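Local atomic coordinates of nicotinate phosphoribosyltransferase (Saccharomyces cerevisiae, PDB entry 1VLP), a protein that catalyses the first step of NAD biosynthesis from nicotinic acid, the ATP-dependent formation of nicotinate ribonucleotide from nicotinate and phosphoribosyl diphosphate. Residues Gly240-His244 and Val305-Ser309; Ala277-Thr282 and Ala301-Arg306; Tyr315-Ile319 and Ile335-Ser339; Trp246-Val250 and Asn263-Trp268. One frame throughout, in Å; residues are numbered along the deposited sequence.

Contact 1 of 4, residues Gly240-His244 and Val305-Ser309; sequences GTVAH and VRQDS
Two sides of the probable nicotinate pocket meet here: Thr-241, on a loop, and Arg-306, on strand 304-307, are both nicotinate-binding residues by similarity to relatives. The methyl of Thr-241 approaches the arginine from the side: its CG2 is 3.7 Å from Arg-306 CD and lies at the edge of the guanidinium, in its plane. Farther along the loop, Val-242 O comes within 3.2 Å of Arg-306 NH1. The second point of contact is a His-carboxylate hydrogen bond. His-244 NE2 donates to Asp-308 OD2 over 2.7 Å at 160°, with the oxygen almost in the ring plane and approached from the anti side of the carboxylate. The other carboxylate oxygen, OD1, forms a weak salt bridge of 3.3 Å with Arg-306 NH2, so Asp-308 couples the histidine to the arginine. By similarity, His-244 is probably autophosphorylated, though unmodified here. A phosphate ion, probably from the crystallisation liquor, lies about 6 Å from the Asp-308 side chain (nearest atoms). Thr-284 holds His-244 ND1, and Ser-339, just past strand 335-338, accepts from Arg-306 NE. Leu-281 of strand 279-281 packs against both His-244 and Arg-306, while helix 312-326 covers Val-305 and Gln-307.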
loop_
_atom_site.group_PDB
_atom_site.type_symbol
_atom_site.label_atom_id
_atom_site.label_comp_id
_atom_site.label_asym_id
_atom_site.label_seq_id
_atom_site.Cartn_x
_atom_site.Cartn_y
_atom_site.Cartn_z
ATOM N N GLY A 240 8.900 2.839 0.317
ATOM C CA GLY A 240 7.909 2.369 1.315
ATOM C C GLY A 240 7.823 3.247 2.541
ATOM O O GLY A 240 8.746 4.030 2.848
ATOM N N THR A 241 6.691 3.157 3.233
ATOM C CA THR A 241 6.428 3.871 4.500
ATOM C C THR A 241 5.870 2.798 5.480
ATOM O O THR A 241 5.609 1.696 5.078
ATOM C CB THR A 241 5.365 5.038 4.218
ATOM O OG1 THR A 241 6.014 6.177 3.657
ATOM C CG2 THR A 241 4.574 5.506 5.436
ATOM N N VAL A 242 5.694 3.114 6.760
ATOM C CA VAL A 242 4.832 2.291 7.593
ATOM C C VAL A 242 3.380 2.283 7.021
ATOM O O VAL A 242 2.942 3.240 6.351
ATOM C CB VAL A 242 4.860 2.791 9.027
ATOM C CG1 VAL A 242 4.007 4.077 9.168
ATOM C CG2 VAL A 242 4.418 1.669 9.972
ATOM N N ALA A 243 2.621 1.204 7.280
ATOM C CA ALA A 243 1.231 1.116 6.831
ATOM C C ALA A 243 0.306 1.214 8.053
ATOM O O ALA A 243 0.769 1.050 9.172
ATOM C CB ALA A 243 0.970 -0.217 6.114
ATOM N N HIS A 244 -0.973 1.461 7.831
ATOM C CA HIS A 244 -1.953 1.527 8.948
ATOM C C HIS A 244 -1.956 0.283 9.779
ATOM O O HIS A 244 -2.152 0.376 10.990
ATOM C CB HIS A 244 -3.382 1.808 8.483
ATOM C CG HIS A 244 -3.563 3.127 7.804
ATOM N ND1 HIS A 244 -3.482 4.331 8.469
ATOM C CD2 HIS A 244 -3.772 3.427 6.496
ATOM C CE1 HIS A 244 -3.668 5.315 7.598
ATOM N NE2 HIS A 244 -3.853 4.789 6.395
ATOM N N VAL A 305 5.754 13.138 7.225
ATOM C CA VAL A 305 4.481 12.505 7.458
ATOM C C VAL A 305 3.882 12.097 6.116
ATOM O O VAL A 305 4.173 12.714 5.081
ATOM C CB VAL A 305 3.453 13.395 8.193
ATOM C CG1 VAL A 305 3.857 13.641 9.673
ATOM C CG2 VAL A 305 3.216 14.706 7.438
ATOM N N ARG A 306 3.098 11.030 6.139
ATOM C CA ARG A 306 2.330 10.581 4.937
ATOM C C ARG A 306 0.841 10.957 5.140
ATOM O O ARG A 306 0.226 10.613 6.177
ATOM C CB ARG A 306 2.512 9.057 4.645
ATOM C CG ARG A 306 1.910 8.564 3.260
ATOM C CD ARG A 306 2.106 7.005 3.117
ATOM N NE ARG A 306 0.824 6.373 2.755
ATOM C CZ ARG A 306 0.410 5.185 3.170
ATOM N NH1 ARG A 306 1.171 4.414 3.953
ATOM N NH2 ARG A 306 -0.780 4.747 2.771
ATOM N N GLN A 307 0.290 11.688 4.160
ATOM C CA GLN A 307 -1.111 12.111 4.142
ATOM C C GLN A 307 -1.925 11.068 3.311
ATOM O O GLN A 307 -1.610 10.811 2.161
ATOM C CB GLN A 307 -1.235 13.507 3.585
ATOM C CG GLN A 307 -2.652 14.107 3.590
ATOM C CD GLN A 307 -3.504 13.673 2.440
ATOM O OE1 GLN A 307 -3.071 13.706 1.269
ATOM N NE2 GLN A 307 -4.756 13.321 2.741
ATOM N N ASP A 308 -2.912 10.446 3.939
ATOM C CA ASP A 308 -3.625 9.337 3.358
ATOM C C ASP A 308 -5.148 9.458 3.449
ATOM O O ASP A 308 -5.850 8.592 2.891
ATOM C CB ASP A 308 -3.191 8.059 4.071
ATOM C CG ASP A 308 -3.474 6.797 3.256
ATOM O OD1 ASP A 308 -3.234 6.792 2.019
ATOM O OD2 ASP A 308 -3.910 5.815 3.894
ATOM N N SER A 309 -5.656 10.437 4.199
ATOM C CA SER A 309 -7.093 10.683 4.267
ATOM C C SER A 309 -7.438 12.108 4.644
ATOM O O SER A 309 -6.593 12.899 5.070
ATOM C CB SER A 309 -7.773 9.771 5.285
ATOM O OG SER A 309 -7.383 10.078 6.616
#

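Contact 2 of 4, residues Ala277-Thr282 and Ala301-Arg306; sequences AGLALT and AYVGVR
Ala-280 and Val-305 pair as parallel neighbours where the short, weakly bonded strand 279-281 lies beside strand 304-307 in the parallel sheet of the alpha/beta-barrel-like domain. Ala-280 provides both main bonds: its N donates to Gly-304 O (2.8 Å, 173°), and its O accepts from Arg-306 N (2.8 Å). Val-303 N adds a bond to Gly-278 O just before the paired strands. The two short strands are turned 44° from each other, and the bridges next to the central pair are loose.

Around this backbone core the side chains pack on two faces. On the face of Ala-280 and Val-305, the ring of Tyr-302 is held between two methyl groups in CH-pi contacts. Ala-277 CB sits over the ring centre, 3.8 Å from the centroid, and Ala-280 CB lies over the opposite face, displaced toward the rim. With chi1 at -70°, the tyrosine ring swings back beside its own backbone N and into this slot. Helix 260-272 lies beyond it, touching the ring through Met-265, Trp-268 and Ile-269.

On the other face Leu-281 runs alongside Arg-306, its CD1 3.9 Å above the guanidinium plane. Leu-279 CD2 lies against the backbone of Gly-304, 3.6 Å from its C. Outside the strands, one water accepts from Gly-278 N and donates to Ala-301 O. Thr-282 OG1 is bonded to Tyr-315, while its methyl presses on Val-305: CG2 to CG1 is 3.5 Å, tighter than usual for two carbons.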
loop_
_atom_site.group_PDB
_atom_site.type_symbol
_atom_site.label_atom_id
_atom_site.label_comp_id
_atom_site.label_asym_id
_atom_site.label_seq_id
_atom_site.Cartn_x
_atom_site.Cartn_y
_atom_site.Cartn_z
ATOM N N ALA A 277 13.475 5.623 10.190
ATOM C CA ALA A 277 12.082 5.657 10.628
ATOM C C ALA A 277 11.130 5.955 9.436
ATOM O O ALA A 277 10.096 5.365 9.350
ATOM C CB ALA A 277 11.897 6.665 11.699
ATOM N N GLY A 278 11.557 6.807 8.522
ATOM C CA GLY A 278 10.821 7.148 7.319
ATOM C C GLY A 278 9.772 8.216 7.553
ATOM O O GLY A 278 9.983 9.182 8.267
ATOM N N LEU A 279 8.642 8.045 6.900
ATOM C CA LEU A 279 7.524 8.936 7.052
ATOM C C LEU A 279 6.496 8.384 8.028
ATOM O O LEU A 279 6.116 7.203 7.981
ATOM C CB LEU A 279 6.857 9.201 5.698
ATOM C CG LEU A 279 7.735 9.788 4.615
ATOM C CD1 LEU A 279 7.023 9.537 3.307
ATOM C CD2 LEU A 279 7.981 11.256 4.837
ATOM N N ALA A 280 5.999 9.252 8.895
ATOM C CA ALA A 280 5.011 8.837 9.861
ATOM C C ALA A 280 3.603 8.877 9.250
ATOM O O ALA A 280 3.231 9.811 8.607
ATOM C CB ALA A 280 5.072 9.705 11.105
ATOM N N LEU A 281 2.823 7.830 9.479
ATOM C CA LEU A 281 1.416 7.779 9.130
ATOM C C LEU A 281 0.546 8.207 10.324
ATOM O O LEU A 281 0.415 7.493 11.306
ATOM C CB LEU A 281 1.084 6.350 8.703
ATOM C CG LEU A 281 -0.188 6.086 7.934
ATOM C CD1 LEU A 281 -0.365 7.011 6.702
ATOM C CD2 LEU A 281 -0.204 4.624 7.520
ATOM N N THR A 282 -0.039 9.397 10.234
ATOM C CA THR A 282 -0.604 10.064 11.406
ATOM C C THR A 282 -2.093 9.862 11.658
ATOM O O THR A 282 -2.572 10.180 12.759
ATOM C CB THR A 282 -0.333 11.595 11.330
ATOM O OG1 THR A 282 -1.109 12.156 10.284
ATOM C CG2 THR A 282 1.140 11.893 11.001
ATOM N N ALA A 301 13.434 12.003 14.202
ATOM C CA ALA A 301 13.774 10.763 13.507
ATOM C C ALA A 301 13.034 10.578 12.173
ATOM O O ALA A 301 13.639 10.337 11.103
ATOM C CB ALA A 301 13.497 9.555 14.428
ATOM N N TYR A 302 11.711 10.659 12.241
ATOM C CA TYR A 302 10.889 10.672 11.019
ATOM C C TYR A 302 11.220 11.874 10.193
ATOM O O TYR A 302 11.378 12.943 10.713
ATOM C CB TYR A 302 9.396 10.684 11.362
ATOM C CG TYR A 302 8.932 9.369 11.939
ATOM C CD1 TYR A 302 8.509 8.335 11.117
ATOM C CD2 TYR A 302 8.937 9.159 13.302
ATOM C CE1 TYR A 302 8.132 7.118 11.646
ATOM C CE2 TYR A 302 8.517 7.941 13.838
ATOM C CZ TYR A 302 8.124 6.935 13.001
ATOM O OH TYR A 302 7.720 5.716 13.502
ATOM N N VAL A 303 11.251 11.704 8.886
ATOM C CA VAL A 303 11.632 12.792 8.005
ATOM C C VAL A 303 10.436 13.561 7.500
ATOM O O VAL A 303 10.598 14.537 6.759
ATOM C CB VAL A 303 12.440 12.288 6.793
ATOM C CG1 VAL A 303 13.807 11.712 7.269
ATOM C CG2 VAL A 303 11.642 11.313 5.977
ATOM N N GLY A 304 9.268 13.124 7.932
ATOM C CA GLY A 304 8.026 13.725 7.571
ATOM C C GLY A 304 6.864 12.808 7.867
ATOM O O GLY A 304 6.957 11.856 8.669
ATOM N N VAL A 305 5.754 13.138 7.225
ATOM C CA VAL A 305 4.481 12.505 7.458
ATOM C C VAL A 305 3.882 12.097 6.116
ATOM O O VAL A 305 4.173 12.714 5.081
ATOM C CB VAL A 305 3.453 13.395 8.193
ATOM C CG1 VAL A 305 3.857 13.641 9.673
ATOM C CG2 VAL A 305 3.216 14.706 7.438
ATOM N N ARG A 306 3.098 11.030 6.139
ATOM C CA ARG A 306 2.330 10.581 4.937
ATOM C C ARG A 306 0.841 10.957 5.140
ATOM O O ARG A 306 0.226 10.613 6.177
ATOM C CB ARG A 306 2.512 9.057 4.645
ATOM C CG ARG A 306 1.910 8.564 3.260
ATOM C CD ARG A 306 2.106 7.005 3.117
ATOM N NE ARG A 306 0.824 6.373 2.755
ATOM C CZ ARG A 306 0.410 5.185 3.170
ATOM N NH1 ARG A 306 1.171 4.414 3.953
ATOM N NH2 ARG A 306 -0.780 4.747 2.771
HETATM O O HOH W 1 13.759 8.623 8.976
HETATM O O HOH W 2 -2.044 10.394 7.436
#

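Contact 3 of 4, residues Tyr315-Ile319 and Ile335-Ser339; sequences YTKKI and IICYS
Thr-316 and Tyr-338 meet through their hydroxyls across a beta-alpha-beta unit, in which helix 312-326 connects the parallel strands 304-307 and 335-338 and packs against the sheet they form. The short helical segment runs nearly antiparallel to the strand, at 159°, with its axis 10.4 Å away.

The close part of the contact centres on a polar pair. Tyr-338 OH donates to Thr-316 OG1 over 2.7 Å, and the threonine oxygen lies in the ring plane at the phenol edge, the two side chains crossing at about a right angle. A chi1 of -60° on Thr-316 places OG1 beside its own backbone N, where it also bonds to Pro-312 O one turn earlier in the helix. Beside this bond Ile-336 extends from the strand toward the helix. Its extended chain, with chi2 at 178°, carries CD1 to 3.8 Å from Thr-316 CA, and its CG2 lies over one face of the Tyr-338 ring.

Packing is looser toward the rest of the helix. Ile-336 CD1 stands 4.1 Å from Ile-319 CG2, and Ile-336 CG2 meets the edge of the Tyr-315 ring at CE2, 4.2 Å away. Lys-317 and Lys-318, on the solvent side of the helix, take no part in the interface; their amino groups form salt bridges with Glu-314 and Asp-288.

A buried phenol hydroxyl is thus given an acceptor, and because Thr-316 OG1 is also bonded to Pro-312 O, the two hydroxyls and the carbonyl form a short polar chain within otherwise apolar packing.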
loop_
_atom_site.group_PDB
_atom_site.type_symbol
_atom_site.label_atom_id
_atom_site.label_comp_id
_atom_site.label_asym_id
_atom_site.label_seq_id
_atom_site.Cartn_x
_atom_site.Cartn_y
_atom_site.Cartn_z
ATOM N N TYR A 315 -5.006 19.230 6.048
ATOM C CA TYR A 315 -3.895 18.451 6.623
ATOM C C TYR A 315 -2.575 19.204 6.581
ATOM O O TYR A 315 -1.842 19.274 7.556
ATOM C CB TYR A 315 -3.757 17.111 5.917
ATOM C CG TYR A 315 -2.759 16.205 6.569
ATOM C CD1 TYR A 315 -3.111 15.465 7.691
ATOM C CD2 TYR A 315 -1.482 16.070 6.065
ATOM C CE1 TYR A 315 -2.194 14.587 8.254
ATOM C CE2 TYR A 315 -0.577 15.211 6.620
ATOM C CZ TYR A 315 -0.934 14.463 7.709
ATOM O OH TYR A 315 0.002 13.619 8.294
ATOM N N THR A 316 -2.272 19.787 5.447
ATOM C CA THR A 316 -1.000 20.472 5.243
ATOM C C THR A 316 -0.836 21.639 6.226
ATOM O O THR A 316 0.220 21.829 6.835
ATOM C CB THR A 316 -0.918 20.957 3.761
ATOM O OG1 THR A 316 -1.000 19.821 2.864
ATOM C CG2 THR A 316 0.401 21.771 3.446
ATOM N N LYS A 317 -1.902 22.404 6.397
ATOM C CA LYS A 317 -1.891 23.528 7.311
ATOM C C LYS A 317 -1.631 23.049 8.729
ATOM O O LYS A 317 -0.840 23.660 9.435
ATOM C CB LYS A 317 -3.188 24.315 7.195
ATOM C CG LYS A 317 -3.291 25.077 5.856
ATOM C CD LYS A 317 -4.357 26.181 5.867
ATOM C CE LYS A 317 -5.712 25.704 6.093
ATOM N NZ LYS A 317 -6.721 26.816 5.825
ATOM N N LYS A 318 -2.316 21.970 9.110
ATOM C CA LYS A 318 -2.271 21.443 10.482
ATOM C C LYS A 318 -0.849 20.980 10.818
ATOM O O LYS A 318 -0.305 21.272 11.913
ATOM C CB LYS A 318 -3.274 20.299 10.651
ATOM C CG LYS A 318 -3.255 19.633 12.023
ATOM C CD LYS A 318 -4.304 18.509 12.144
ATOM C CE LYS A 318 -5.589 19.032 12.736
ATOM N NZ LYS A 318 -6.593 17.958 12.690
ATOM N N ILE A 319 -0.270 20.209 9.901
ATOM C CA ILE A 319 1.090 19.675 10.049
ATOM C C ILE A 319 2.160 20.771 10.049
ATOM O O ILE A 319 3.100 20.730 10.857
ATOM C CB ILE A 319 1.394 18.632 8.918
ATOM C CG1 ILE A 319 0.579 17.371 9.153
ATOM C CG2 ILE A 319 2.848 18.302 8.853
ATOM C CD1 ILE A 319 0.809 16.694 10.509
ATOM N N ILE A 335 8.841 16.693 5.241
ATOM C CA ILE A 335 8.151 16.243 4.053
ATOM C C ILE A 335 6.708 15.892 4.414
ATOM O O ILE A 335 6.461 15.284 5.449
ATOM C CB ILE A 335 8.841 14.928 3.449
ATOM C CG1 ILE A 335 10.230 15.294 2.960
ATOM C CG2 ILE A 335 8.007 14.330 2.326
ATOM C CD1 ILE A 335 11.148 14.081 2.705
ATOM N N ILE A 336 5.758 16.267 3.545
ATOM C CA ILE A 336 4.479 15.615 3.456
ATOM C C ILE A 336 4.413 14.806 2.165
ATOM O O ILE A 336 4.673 15.303 1.080
ATOM C CB ILE A 336 3.243 16.586 3.481
ATOM C CG1 ILE A 336 3.252 17.449 4.733
ATOM C CG2 ILE A 336 1.959 15.797 3.370
ATOM C CD1 ILE A 336 2.143 18.422 4.811
ATOM N N CYS A 337 4.118 13.534 2.327
ATOM C CA CYS A 337 3.895 12.644 1.184
ATOM C C CYS A 337 2.375 12.413 1.032
ATOM O O CYS A 337 1.737 11.863 1.910
ATOM C CB CYS A 337 4.581 11.324 1.433
ATOM S SG CYS A 337 4.277 10.206 0.034
ATOM N N TYR A 338 1.823 12.910 -0.059
ATOM C CA TYR A 338 0.423 12.806 -0.380
ATOM C C TYR A 338 0.219 11.514 -1.182
ATOM O O TYR A 338 0.872 11.309 -2.220
ATOM C CB TYR A 338 0.010 13.986 -1.243
ATOM C CG TYR A 338 0.219 15.339 -0.592
ATOM C CD1 TYR A 338 -0.737 15.919 0.200
ATOM C CD2 TYR A 338 1.408 16.025 -0.769
ATOM C CE1 TYR A 338 -0.528 17.156 0.770
ATOM C CE2 TYR A 338 1.646 17.259 -0.174
ATOM C CZ TYR A 338 0.660 17.825 0.601
ATOM O OH TYR A 338 0.921 19.048 1.155
ATOM N N SER A 339 -0.657 10.647 -0.685
ATOM C CA SER A 339 -0.774 9.315 -1.294
ATOM C C SER A 339 -2.193 8.798 -1.509
ATOM O O SER A 339 -2.358 7.599 -1.780
ATOM C CB SER A 339 0.032 8.308 -0.442
ATOM O OG SER A 339 -0.569 8.132 0.841
#

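Contact 4 of 4, residues Trp246-Val250 and Asn263-Trp268; sequences WVMGV and NAMDCW
Trp-246 spans the crossing of helices 244-254 and 260-272, whose short segments meet at 113° with their axes 9.6 Å apart. From CB the side chain heads for the second helix, since a chi1 of -175° sets CG opposite the backbone N. Trp-246 CG is 4.2 Å from Trp-268 CE3, where the edge of Trp-268 begins to approach. CD1 next meets the methyl of Ala-264, and Trp-246 NE1 donates to Ala-264 O over 3.1 Å in a nearly straight bond, with the oxygen near the indole plane. Around the ring, Trp-246 CE2 comes to 3.8 Å from Trp-268 CE3, and Trp-246 CZ2, on the six-membered side, reaches Cys-267 CB at 3.6 Å.

The two indoles form an edge-to-face pair: the CE3 edge of Trp-268 is directed at the five-membered ring of Trp-246, with planes at 61°. Val-250 CG2 covers the opposite face of Trp-246. Val-247 CG2 adds a contact of 3.8 Å to Ala-264 CB; at this point the alpha carbons of Val-247 and Ala-264 are 5.4 Å apart, the methyl of Ala-264 lying between the helices. Helix 26-38 borders both tryptophans.

Ala-264 O also takes the ordinary helical bond from Trp-268 N, and the two donors arrive from opposite faces of the carbonyl plane. The indole N-H is therefore satisfied inside an apolar joint while the helical bond to the same oxygen is kept.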
loop_
_atom_site.group_PDB
_atom_site.type_symbol
_atom_site.label_atom_id
_atom_site.label_comp_id
_atom_site.label_asym_id
_atom_site.label_seq_id
_atom_site.Cartn_x
_atom_site.Cartn_y
_atom_site.Cartn_z
ATOM N N TRP A 246 0.221 -1.561 10.962
ATOM C CA TRP A 246 1.162 -1.516 12.069
ATOM C C TRP A 246 0.558 -0.966 13.317
ATOM O O TRP A 246 0.480 -1.685 14.311
ATOM C CB TRP A 246 2.446 -0.765 11.673
ATOM C CG TRP A 246 3.478 -0.789 12.731
ATOM C CD1 TRP A 246 3.999 0.300 13.372
ATOM C CD2 TRP A 246 4.163 -1.932 13.269
ATOM N NE1 TRP A 246 4.929 -0.096 14.271
ATOM C CE2 TRP A 246 5.064 -1.449 14.240
ATOM C CE3 TRP A 246 4.101 -3.323 13.032
ATOM C CZ2 TRP A 246 5.896 -2.299 14.989
ATOM C CZ3 TRP A 246 4.922 -4.158 13.768
ATOM C CH2 TRP A 246 5.800 -3.656 14.722
ATOM N N VAL A 247 0.129 0.299 13.343
ATOM C CA VAL A 247 -0.428 0.797 14.627
ATOM C C VAL A 247 -1.753 0.123 15.000
ATOM O O VAL A 247 -2.034 -0.006 16.171
ATOM C CB VAL A 247 -0.523 2.362 14.775
ATOM C CG1 VAL A 247 -1.565 2.943 13.901
ATOM C CG2 VAL A 247 -0.775 2.753 16.287
HETATM N N MSE A 248 -2.551 -0.256 14.007
HETATM C CA MSE A 248 -3.830 -1.031 14.239
HETATM C C MSE A 248 -3.505 -2.302 14.977
HETATM O O MSE A 248 -4.134 -2.595 15.993
HETATM C CB MSE A 248 -4.533 -1.319 12.924
HETATM C CG MSE A 248 -5.060 -0.118 12.168
HETATM SE SE MSE A 248 -5.748 -0.639 10.433
HETATM C CE MSE A 248 -7.250 -1.746 10.993
ATOM N N GLY A 249 -2.487 -3.063 14.528
ATOM C CA GLY A 249 -2.102 -4.286 15.236
ATOM C C GLY A 249 -1.554 -4.036 16.624
ATOM O O GLY A 249 -1.920 -4.687 17.587
ATOM N N VAL A 250 -0.653 -3.050 16.759
ATOM C CA VAL A 250 -0.124 -2.651 18.061
ATOM C C VAL A 250 -1.217 -2.314 19.069
ATOM O O VAL A 250 -1.191 -2.783 20.208
ATOM C CB VAL A 250 0.938 -1.473 17.953
ATOM C CG1 VAL A 250 1.308 -0.936 19.292
ATOM C CG2 VAL A 250 2.186 -1.969 17.190
ATOM N N ASN A 263 3.686 3.701 21.155
ATOM C CA ASN A 263 4.224 2.343 21.215
ATOM C C ASN A 263 4.620 1.851 19.841
ATOM O O ASN A 263 5.672 1.219 19.686
ATOM C CB ASN A 263 3.229 1.385 21.839
ATOM C CG ASN A 263 3.136 1.554 23.341
ATOM O OD1 ASN A 263 4.058 2.055 23.969
ATOM N ND2 ASN A 263 2.010 1.138 23.925
ATOM N N ALA A 264 3.801 2.166 18.832
ATOM C CA ALA A 264 4.093 1.788 17.474
ATOM C C ALA A 264 5.359 2.483 16.969
ATOM O O ALA A 264 6.142 1.836 16.298
ATOM C CB ALA A 264 2.929 2.082 16.512
HETATM N N MSE A 265 5.540 3.778 17.236
HETATM C CA MSE A 265 6.766 4.453 16.784
HETATM C C MSE A 265 7.989 3.856 17.476
HETATM O O MSE A 265 9.016 3.584 16.843
HETATM C CB MSE A 265 6.738 5.948 17.071
HETATM C CG MSE A 265 5.666 6.680 16.345
HETATM SE SE MSE A 265 5.916 8.626 16.648
HETATM C CE MSE A 265 5.534 8.830 18.439
ATOM N N ASP A 266 7.886 3.654 18.785
ATOM C CA ASP A 266 8.995 3.069 19.505
ATOM C C ASP A 266 9.410 1.770 18.891
ATOM O O ASP A 266 10.617 1.508 18.705
ATOM C CB ASP A 266 8.617 2.823 20.951
ATOM C CG ASP A 266 8.723 4.054 21.796
ATOM O OD1 ASP A 266 9.576 4.895 21.522
ATOM O OD2 ASP A 266 7.987 4.139 22.787
ATOM N N CYS A 267 8.449 0.903 18.641
ATOM C CA CYS A 267 8.772 -0.366 18.131
ATOM C C CYS A 267 9.402 -0.267 16.752
ATOM O O CYS A 267 10.343 -0.982 16.423
ATOM C CB CYS A 267 7.528 -1.233 18.006
ATOM S SG CYS A 267 7.025 -2.034 19.478
ATOM N N TRP A 268 8.860 0.626 15.925
ATOM C CA TRP A 268 9.366 0.789 14.566
ATOM C C TRP A 268 10.819 1.247 14.654
ATOM O O TRP A 268 11.691 0.701 14.003
ATOM C CB TRP A 268 8.491 1.792 13.788
ATOM C CG TRP A 268 8.715 1.821 12.294
ATOM C CD1 TRP A 268 9.401 2.742 11.583
ATOM C CD2 TRP A 268 8.179 0.895 11.327
ATOM N NE1 TRP A 268 9.323 2.477 10.239
ATOM C CE2 TRP A 268 8.606 1.332 10.053
ATOM C CE3 TRP A 268 7.402 -0.266 11.420
ATOM C CZ2 TRP A 268 8.254 0.672 8.879
ATOM C CZ3 TRP A 268 7.063 -0.937 10.238
ATOM C CH2 TRP A 268 7.495 -0.462 8.998
#

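Overall arrangement
Read from the N terminus, the chain enters contact 1 at 240-244 and passes into helix 244-254. Contact 4 closes the short loop from this helix to helix 260-272, so it is enclosed within the longer excursion that contact 1 completes. Contact 2 is enclosed there too: it opens at 277-282, after contact 4 has closed, and ends on the same strand, 304-307, sharing Val-305 and Arg-306 with contact 1. Contact 3 follows in series, carrying the chain over helix 312-326 to the adjacent strand 335-338. No two loops interlace. Contacts 1, 2 and 3 gather around neighbouring strands of the parallel sheet, while contact 4 joins two helices, the second touching contacts 1 and 2 through Trp-268.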